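Local coordinates for aminotransferase, classes I and II (Silicibacter pomeroyi DSS-3, PDB 3H14), which probably transfers amino groups between L-aspartate and 2-oxoglutarate as a pyridoxal 5'-phosphate-dependent class I aminotransferase, at residues A185-A190 / A195-D200; T109-S114 / E221-N226; V167-P170 / T176-D179; L142-A145 / Q151-P154. All coordinates share one frame; numbering follows the deposited sequence.

Interaction 1. Residues A185-A190 / A195-D200; sequences ALIEAA and ASFISD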
# COMPACT_ATOMS: atom_id res chain seq x y z
N ALA A 185 -14.00 -1.35 -15.95
CA ALA A 185 -15.35 -1.43 -15.45
C ALA A 185 -15.54 -0.50 -14.28
O ALA A 185 -16.53 0.22 -14.20
CB ALA A 185 -15.70 -2.85 -15.05
N LEU A 186 -14.56 -0.51 -13.38
CA LEU A 186 -14.60 0.38 -12.22
C LEU A 186 -14.59 1.84 -12.63
O LEU A 186 -15.37 2.63 -12.11
CB LEU A 186 -13.42 0.09 -11.26
CG LEU A 186 -13.59 -1.11 -10.36
CD1 LEU A 186 -12.25 -1.52 -9.70
CD2 LEU A 186 -14.65 -0.80 -9.32
N ILE A 187 -13.68 2.22 -13.54
CA ILE A 187 -13.58 3.60 -14.00
C ILE A 187 -14.88 4.04 -14.71
O ILE A 187 -15.39 5.14 -14.44
CB ILE A 187 -12.36 3.82 -14.94
CG1 ILE A 187 -11.06 3.77 -14.14
CG2 ILE A 187 -12.46 5.19 -15.69
CD1 ILE A 187 -9.79 3.73 -14.99
N GLU A 188 -15.39 3.20 -15.60
CA GLU A 188 -16.64 3.52 -16.32
C GLU A 188 -17.78 3.75 -15.31
O GLU A 188 -18.49 4.74 -15.39
CB GLU A 188 -16.98 2.43 -17.33
N ALA A 189 -17.89 2.88 -14.31
CA ALA A 189 -18.93 2.95 -13.31
C ALA A 189 -18.80 4.16 -12.40
O ALA A 189 -19.79 4.82 -12.10
CB ALA A 189 -18.97 1.66 -12.48
N ALA A 190 -17.59 4.44 -11.93
CA ALA A 190 -17.33 5.65 -11.17
C ALA A 190 -17.74 6.91 -11.94
O ALA A 190 -18.47 7.75 -11.42
CB ALA A 190 -15.82 5.73 -10.76
N ALA A 195 -18.55 9.90 -9.31
CA ALA A 195 -17.51 9.62 -8.29
C ALA A 195 -16.09 9.83 -8.89
O ALA A 195 -15.70 9.14 -9.82
CB ALA A 195 -17.66 8.21 -7.76
N SER A 196 -15.34 10.78 -8.35
CA SER A 196 -13.98 11.02 -8.82
C SER A 196 -13.10 9.83 -8.46
O SER A 196 -13.10 9.41 -7.32
CB SER A 196 -13.40 12.29 -8.18
OG SER A 196 -14.23 13.39 -8.46
N PHE A 197 -12.34 9.35 -9.43
CA PHE A 197 -11.57 8.13 -9.37
C PHE A 197 -10.13 8.36 -8.98
O PHE A 197 -9.36 9.08 -9.67
CB PHE A 197 -11.64 7.41 -10.70
CG PHE A 197 -11.15 5.97 -10.66
CD1 PHE A 197 -11.99 4.94 -10.19
CD2 PHE A 197 -9.87 5.64 -11.10
CE1 PHE A 197 -11.56 3.62 -10.15
CE2 PHE A 197 -9.42 4.31 -11.05
CZ PHE A 197 -10.28 3.28 -10.58
N ILE A 198 -9.72 7.68 -7.91
CA ILE A 198 -8.33 7.74 -7.44
C ILE A 198 -7.74 6.35 -7.44
O ILE A 198 -8.29 5.46 -6.80
CB ILE A 198 -8.25 8.30 -6.04
CG1 ILE A 198 -8.89 9.68 -5.96
CG2 ILE A 198 -6.77 8.32 -5.56
CD1 ILE A 198 -8.98 10.17 -4.64
N SER A 199 -6.62 6.18 -8.17
CA SER A 199 -5.93 4.91 -8.33
C SER A 199 -4.63 4.93 -7.52
O SER A 199 -3.73 5.73 -7.78
CB SER A 199 -5.63 4.65 -9.80
OG SER A 199 -5.03 3.39 -10.05
N ASP A 200 -4.58 4.04 -6.53
CA ASP A 200 -3.41 3.88 -5.66
C ASP A 200 -2.53 2.81 -6.32
O ASP A 200 -2.91 1.63 -6.43
CB ASP A 200 -3.86 3.50 -4.23
CG ASP A 200 -2.68 3.22 -3.28
OD1 ASP A 200 -1.55 3.00 -3.76
OD2 ASP A 200 -2.90 3.19 -2.04
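Phe197 lays one face of its ring beneath Ile187, whose CG1 sits 3.6 Å from the ring centroid and only 16° off the normal: a CH-pi contact, offset toward the rim, with Ile187 CG1 3.5 Å from Phe197 CE2. The two side chains cross at about a right angle. CG of Phe197 stands anti to its own backbone N (chi1 -167°), which carries the ring off the strand and in under the helix. The remaining apolar contacts come obliquely to the ring, Leu186 CB 4.1 Å from Phe197 CE1 and Ala190 CB 4.0 Å from Phe197 CD1. Helix 180-192 is the connection of a beta-alpha-beta unit between strands 164-168 and 196-200, neighbours in the large sheet, and it runs nearly antiparallel to the second strand, at 153°, with axes 8.5 Å apart. Phe197 and Leu186 also rest on Val167 of the first strand, while Ile198 faces the other way, toward helix 100-111. One polar bond crosses the contact: Ala195 N donates to Ala190 O over 3.0 Å, the donor tilted from the carbonyl plane. Beside it the methyls of Ala190 and Ala195 face each other, CB to CB 4.3 Å.

Interaction 2. Residues T109-S114 / E221-N226; sequences TALFDS and ECYVIN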
# COMPACT_ATOMS: atom_id res chain seq x y z
N THR A 109 -7.90 17.02 -1.01
CA THR A 109 -8.16 18.46 -0.92
C THR A 109 -8.70 19.04 -2.23
O THR A 109 -9.61 19.88 -2.21
CB THR A 109 -6.90 19.22 -0.48
OG1 THR A 109 -6.49 18.72 0.80
CG2 THR A 109 -7.18 20.75 -0.41
N ALA A 110 -8.12 18.61 -3.33
CA ALA A 110 -8.50 19.03 -4.67
C ALA A 110 -9.91 18.58 -5.01
O ALA A 110 -10.67 19.29 -5.68
CB ALA A 110 -7.49 18.48 -5.70
N LEU A 111 -10.28 17.41 -4.52
CA LEU A 111 -11.48 16.73 -5.03
C LEU A 111 -12.72 16.74 -4.14
O LEU A 111 -13.84 16.54 -4.64
CB LEU A 111 -11.10 15.30 -5.41
CG LEU A 111 -10.14 15.13 -6.60
CD1 LEU A 111 -9.73 13.71 -6.67
CD2 LEU A 111 -10.76 15.55 -7.96
N PHE A 112 -12.56 16.99 -2.84
CA PHE A 112 -13.67 16.75 -1.94
C PHE A 112 -13.84 17.85 -0.94
O PHE A 112 -12.86 18.49 -0.53
CB PHE A 112 -13.50 15.42 -1.17
CG PHE A 112 -13.18 14.26 -2.06
CD1 PHE A 112 -14.02 13.94 -3.12
CD2 PHE A 112 -12.08 13.47 -1.81
CE1 PHE A 112 -13.73 12.87 -3.96
CE2 PHE A 112 -11.78 12.42 -2.62
CZ PHE A 112 -12.59 12.11 -3.69
N ASP A 113 -15.09 18.00 -0.51
CA ASP A 113 -15.48 19.00 0.47
C ASP A 113 -16.01 18.32 1.72
O ASP A 113 -16.37 17.13 1.70
CB ASP A 113 -16.58 19.88 -0.16
CG ASP A 113 -16.03 21.03 -0.99
OD1 ASP A 113 -15.18 21.78 -0.47
OD2 ASP A 113 -16.49 21.19 -2.15
N SER A 114 -16.07 19.07 2.81
CA SER A 114 -16.63 18.57 4.05
C SER A 114 -17.90 17.76 3.80
O SER A 114 -18.82 18.24 3.14
CB SER A 114 -16.93 19.72 4.97
OG SER A 114 -15.76 20.47 5.19
N GLU A 221 -8.85 11.00 -16.83
CA GLU A 221 -9.68 11.64 -15.80
C GLU A 221 -9.66 10.85 -14.49
O GLU A 221 -10.63 10.19 -14.09
CB GLU A 221 -11.11 11.87 -16.33
CG GLU A 221 -11.19 12.76 -17.59
CD GLU A 221 -10.36 14.04 -17.53
OE1 GLU A 221 -10.53 14.85 -16.59
OE2 GLU A 221 -9.53 14.24 -18.45
N CYS A 222 -8.50 10.89 -13.86
CA CYS A 222 -8.27 10.17 -12.61
C CYS A 222 -7.06 10.80 -11.98
O CYS A 222 -6.31 11.49 -12.65
CB CYS A 222 -8.03 8.67 -12.84
SG CYS A 222 -6.55 8.26 -13.75
N TYR A 223 -6.92 10.62 -10.68
CA TYR A 223 -5.69 10.93 -9.95
C TYR A 223 -4.98 9.60 -9.73
O TYR A 223 -5.60 8.65 -9.28
CB TYR A 223 -5.99 11.58 -8.62
CG TYR A 223 -6.21 13.07 -8.65
CD1 TYR A 223 -6.90 13.68 -9.73
CD2 TYR A 223 -5.76 13.87 -7.63
CE1 TYR A 223 -7.13 15.05 -9.76
CE2 TYR A 223 -5.97 15.24 -7.66
CZ TYR A 223 -6.66 15.82 -8.75
OH TYR A 223 -6.88 17.17 -8.80
N VAL A 224 -3.71 9.52 -10.08
CA VAL A 224 -2.88 8.33 -9.75
C VAL A 224 -1.92 8.74 -8.62
O VAL A 224 -1.29 9.84 -8.67
CB VAL A 224 -2.10 7.84 -10.99
CG1 VAL A 224 -1.03 6.78 -10.61
CG2 VAL A 224 -3.01 7.27 -12.03
N ILE A 225 -1.83 7.88 -7.60
CA ILE A 225 -1.00 8.14 -6.40
C ILE A 225 0.10 7.07 -6.37
O ILE A 225 -0.18 5.90 -6.54
CB ILE A 225 -1.83 8.12 -5.07
CG1 ILE A 225 -3.08 9.01 -5.15
CG2 ILE A 225 -0.91 8.43 -3.83
CD1 ILE A 225 -2.84 10.46 -5.57
N ASN A 226 1.35 7.51 -6.20
CA ASN A 226 2.46 6.59 -6.10
C ASN A 226 3.50 7.10 -5.10
O ASN A 226 3.37 8.15 -4.48
CB ASN A 226 3.09 6.33 -7.45
CG ASN A 226 3.47 4.85 -7.67
OD1 ASN A 226 4.16 4.23 -6.84
ND2 ASN A 226 3.07 4.31 -8.83
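Tyr223 OH, hydrogen-bonded to OE1 of Gln248, comes within 3.4 Å of the Ala110 CB methyl, so the phenol end of the ring meets the last turn of helix 100-111 through a carbon and keeps its polar bond for a partner beyond it. No hydrogen bond crosses between 109-114 and 221-226. The contact seats this helix on one face of the mixed, largely parallel sheet of the large domain, as in the fold-type I aminotransferases; helix 180-192 packs on the opposite face. Leu111 carries most of the rest. Its CD1 stands over the middle of the Tyr223 ring, 3.9 Å from the centroid and 4° off the normal, a CH-pi contact made almost straight down onto the face. The other methyl reaches farther along the ring, with Leu111 CD2 4.1 Å from Tyr223 CE1. The two side chains slide past each other in opposite directions, one reaching from the helix, the other from the strand. Leu111 also presses back on its own neighbour, its CB lying 3.7 Å above the plane of the Phe112 ring, over the centre. Ala107 and Val252 also touch the Tyr223 side chain, and the Tyr223 backbone hydrogen-bonds to Phe197 and Ser199 of strand 196-200. Ala110 approaches the ring obliquely, its CB 4.1 Å from Tyr223 CE2.

Interaction 3. Residues V167-P170 / T176-D179; sequences VASP and TMLD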
# COMPACT_ATOMS: atom_id res chain seq x y z
N VAL A 167 -9.24 2.94 -5.39
CA VAL A 167 -8.90 1.53 -5.61
C VAL A 167 -7.39 1.36 -5.49
O VAL A 167 -6.63 2.30 -5.78
CB VAL A 167 -9.35 1.00 -7.02
CG1 VAL A 167 -10.85 1.14 -7.16
CG2 VAL A 167 -8.61 1.74 -8.14
N ALA A 168 -6.95 0.18 -5.07
CA ALA A 168 -5.51 -0.12 -4.97
C ALA A 168 -5.20 -1.42 -5.67
O ALA A 168 -5.89 -2.42 -5.44
CB ALA A 168 -5.05 -0.16 -3.50
N SER A 169 -4.16 -1.42 -6.50
CA SER A 169 -3.71 -2.63 -7.19
C SER A 169 -2.22 -2.48 -7.51
O SER A 169 -1.84 -1.52 -8.18
CB SER A 169 -4.49 -2.85 -8.50
OG SER A 169 -3.96 -3.92 -9.28
N PRO A 170 -1.36 -3.39 -6.97
CA PRO A 170 -1.63 -4.38 -5.91
C PRO A 170 -2.12 -3.76 -4.59
O PRO A 170 -1.63 -2.71 -4.19
CB PRO A 170 -0.25 -5.02 -5.67
CG PRO A 170 0.53 -4.75 -6.92
CD PRO A 170 0.04 -3.45 -7.44
N THR A 176 -3.97 -8.45 -3.99
CA THR A 176 -4.73 -8.68 -5.24
C THR A 176 -4.62 -7.49 -6.21
O THR A 176 -4.42 -6.32 -5.79
CB THR A 176 -6.21 -9.05 -4.96
OG1 THR A 176 -6.91 -7.94 -4.35
CG2 THR A 176 -6.27 -10.27 -4.02
N MSE A 177 -4.73 -7.80 -7.50
CA MSE A 177 -4.59 -6.82 -8.54
C MSE A 177 -5.82 -6.72 -9.43
O MSE A 177 -6.63 -7.65 -9.51
CB MSE A 177 -3.35 -7.13 -9.36
CG MSE A 177 -2.09 -6.85 -8.58
SE MSE A 177 -0.50 -7.65 -9.37
CE MSE A 177 -0.35 -6.38 -10.87
N LEU A 178 -5.93 -5.59 -10.09
CA LEU A 178 -7.01 -5.32 -11.05
C LEU A 178 -6.42 -5.39 -12.44
O LEU A 178 -5.50 -4.63 -12.79
CB LEU A 178 -7.58 -3.92 -10.83
CG LEU A 178 -8.34 -3.76 -9.52
CD1 LEU A 178 -8.51 -2.30 -9.13
CD2 LEU A 178 -9.67 -4.45 -9.61
N ASP A 179 -6.96 -6.30 -13.24
CA ASP A 179 -6.54 -6.37 -14.63
C ASP A 179 -7.25 -5.25 -15.42
O ASP A 179 -8.07 -4.49 -14.87
CB ASP A 179 -6.76 -7.77 -15.18
CG ASP A 179 -8.23 -8.17 -15.34
OD1 ASP A 179 -9.18 -7.38 -15.08
OD2 ASP A 179 -8.44 -9.34 -15.72
O HOH W 1 -3.46 -3.08 -11.73
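The Pro170 ring, which follows a cis peptide bond, lies side by side with the selenomethionine Met177, both pointing the same way. Met177 CG is 3.7 Å from Pro170 CG, as close to CA and a little farther from CB of the same ring; chi1 and chi2 put SE 3.9 Å from Pro170 CG. From Pro170 CA a C-H points at Thr176 O, 3.4 Å away. At the strand end Leu178 crosses Val167 at about a right angle, its CD1 4.0 Å from Val167 CB. Between these apolar patches sits Ser169, whose hydroxyl, anti to the backbone N (chi1 173°), accepts from Leu178 N over 2.7 Å at a fairly straight 164°. A water 2.6 Å from Ser169 OG donates to Leu178 O over 2.8 Å. Most of the residues between the segments form the Asn-Pro-Thr-Gly sequence characteristic of this aminotransferase family, where, in relatives, the asparagine touches the cofactor. Asp179 then caps the start of helix 180-192, its OD1 binding Ala182 N. One buried serine oxygen thus serves the N-H of a residue in irregular backbone directly and its carbonyl through water, which probably fixes how the loop returns past the strand end.

Interaction 4. Residues L142-A145 / Q151-P154; sequences LPTA and QPVP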
# COMPACT_ATOMS: atom_id res chain seq x y z
N LEU A 142 -16.58 -0.38 1.59
CA LEU A 142 -17.25 -1.27 0.69
C LEU A 142 -16.72 -2.69 0.98
O LEU A 142 -15.61 -3.02 0.58
CB LEU A 142 -16.91 -0.91 -0.75
CG LEU A 142 -17.03 0.58 -1.13
CD1 LEU A 142 -16.62 0.73 -2.54
CD2 LEU A 142 -18.46 1.06 -0.91
N PRO A 143 -17.51 -3.50 1.67
CA PRO A 143 -17.10 -4.91 1.91
C PRO A 143 -16.98 -5.68 0.61
O PRO A 143 -17.97 -5.92 -0.08
CB PRO A 143 -18.21 -5.47 2.81
CG PRO A 143 -18.93 -4.26 3.34
CD PRO A 143 -18.82 -3.20 2.27
N THR A 144 -15.77 -6.08 0.26
CA THR A 144 -15.53 -6.78 -0.96
C THR A 144 -15.63 -8.28 -0.71
O THR A 144 -15.57 -8.74 0.42
CB THR A 144 -14.16 -6.38 -1.53
OG1 THR A 144 -13.16 -6.70 -0.56
CG2 THR A 144 -14.17 -4.89 -1.76
N ALA A 145 -15.85 -9.02 -1.79
CA ALA A 145 -16.14 -10.44 -1.73
C ALA A 145 -14.98 -11.22 -2.34
O ALA A 145 -14.33 -10.75 -3.29
CB ALA A 145 -17.46 -10.73 -2.52
N GLN A 151 -11.69 -6.98 -4.20
CA GLN A 151 -11.60 -5.72 -4.86
C GLN A 151 -13.01 -5.25 -5.08
O GLN A 151 -13.90 -6.07 -5.30
CB GLN A 151 -10.92 -5.89 -6.20
CG GLN A 151 -9.42 -6.08 -6.11
CD GLN A 151 -8.65 -4.80 -5.82
OE1 GLN A 151 -9.22 -3.69 -5.82
NE2 GLN A 151 -7.34 -4.94 -5.57
N PRO A 152 -13.23 -3.92 -5.03
CA PRO A 152 -14.59 -3.49 -5.34
C PRO A 152 -15.00 -3.77 -6.79
O PRO A 152 -14.16 -3.83 -7.68
CB PRO A 152 -14.57 -1.98 -5.06
CG PRO A 152 -13.17 -1.59 -5.13
CD PRO A 152 -12.32 -2.80 -4.75
N VAL A 153 -16.29 -4.01 -6.96
CA VAL A 153 -16.92 -4.11 -8.25
C VAL A 153 -18.01 -3.03 -8.36
O VAL A 153 -18.48 -2.51 -7.35
CB VAL A 153 -17.51 -5.51 -8.50
CG1 VAL A 153 -16.39 -6.59 -8.51
CG2 VAL A 153 -18.57 -5.82 -7.49
N PRO A 154 -18.39 -2.67 -9.58
CA PRO A 154 -19.42 -1.64 -9.72
C PRO A 154 -20.65 -1.84 -8.86
O PRO A 154 -21.12 -0.86 -8.25
CB PRO A 154 -19.73 -1.66 -11.23
CG PRO A 154 -18.46 -2.03 -11.83
CD PRO A 154 -17.86 -3.07 -10.89
O HOH W 2 -16.27 -7.05 -4.20
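The Thr144 methyl rests on the peptide link between Gln151 and Pro152: CG2 lies 3.5 Å from both Gln151 C and Pro152 N. With chi1 at 59°, CG2 stands opposite the carbonyl carbon and OG1 between the backbone N and the carbonyl carbon, where it is hydrogen-bonded to Ala122 O on the adjoining strand. The apolar side-chain pair lies farther back, Leu142 CD1 touching Pro152 CB at 4.2 Å, and Pro152 leans in addition on Val167. No direct hydrogen bond joins 142-145 to 151-154. Instead a water bridges the backbones, accepting from Ala145 N over 3.1 Å and donating to Gln151 O over 2.8 Å, which gives both polar groups a partner where the chains are too far apart to pair. The polar side chain of Gln151 works on the far side, its NE2 binding Ala168 O and Thr176 OG1 and its OE1 a glycerol, probably from the crystallisation liquor. Thr144 O is held by Arg352. The loop thus folds back over the end of strand 138-143, an edge strand of the mainly parallel sheet in the large domain of the fold-type I aminotransferases.

Interactions 1 to 4 all reach one seven-stranded sheet. Interaction 2 joins interaction 1 through neighbouring strands, Ser199 N lying 2.9 Å from Tyr223 O. Interaction 4 meets interaction 1 where Leu186 CD2 lies 3.5 Å from Pro152 O, and interaction 3 through Gln151, whose NE2 is 2.9 Å from Ala168 O; a glycerol, probably from the crystallisation liquor, is bound by both and may mark a pocket. Interactions 2 and 4 are the farthest apart, centres about 20 Å. Asp200, in interaction 1 and bonded through its N to Val167 O of interaction 3 (2.8 Å), probably corresponds to the aspartate that in relatives contacts the pyridine nitrogen of pyridoxal phosphate, which would put the cofactor pocket at these strand ends.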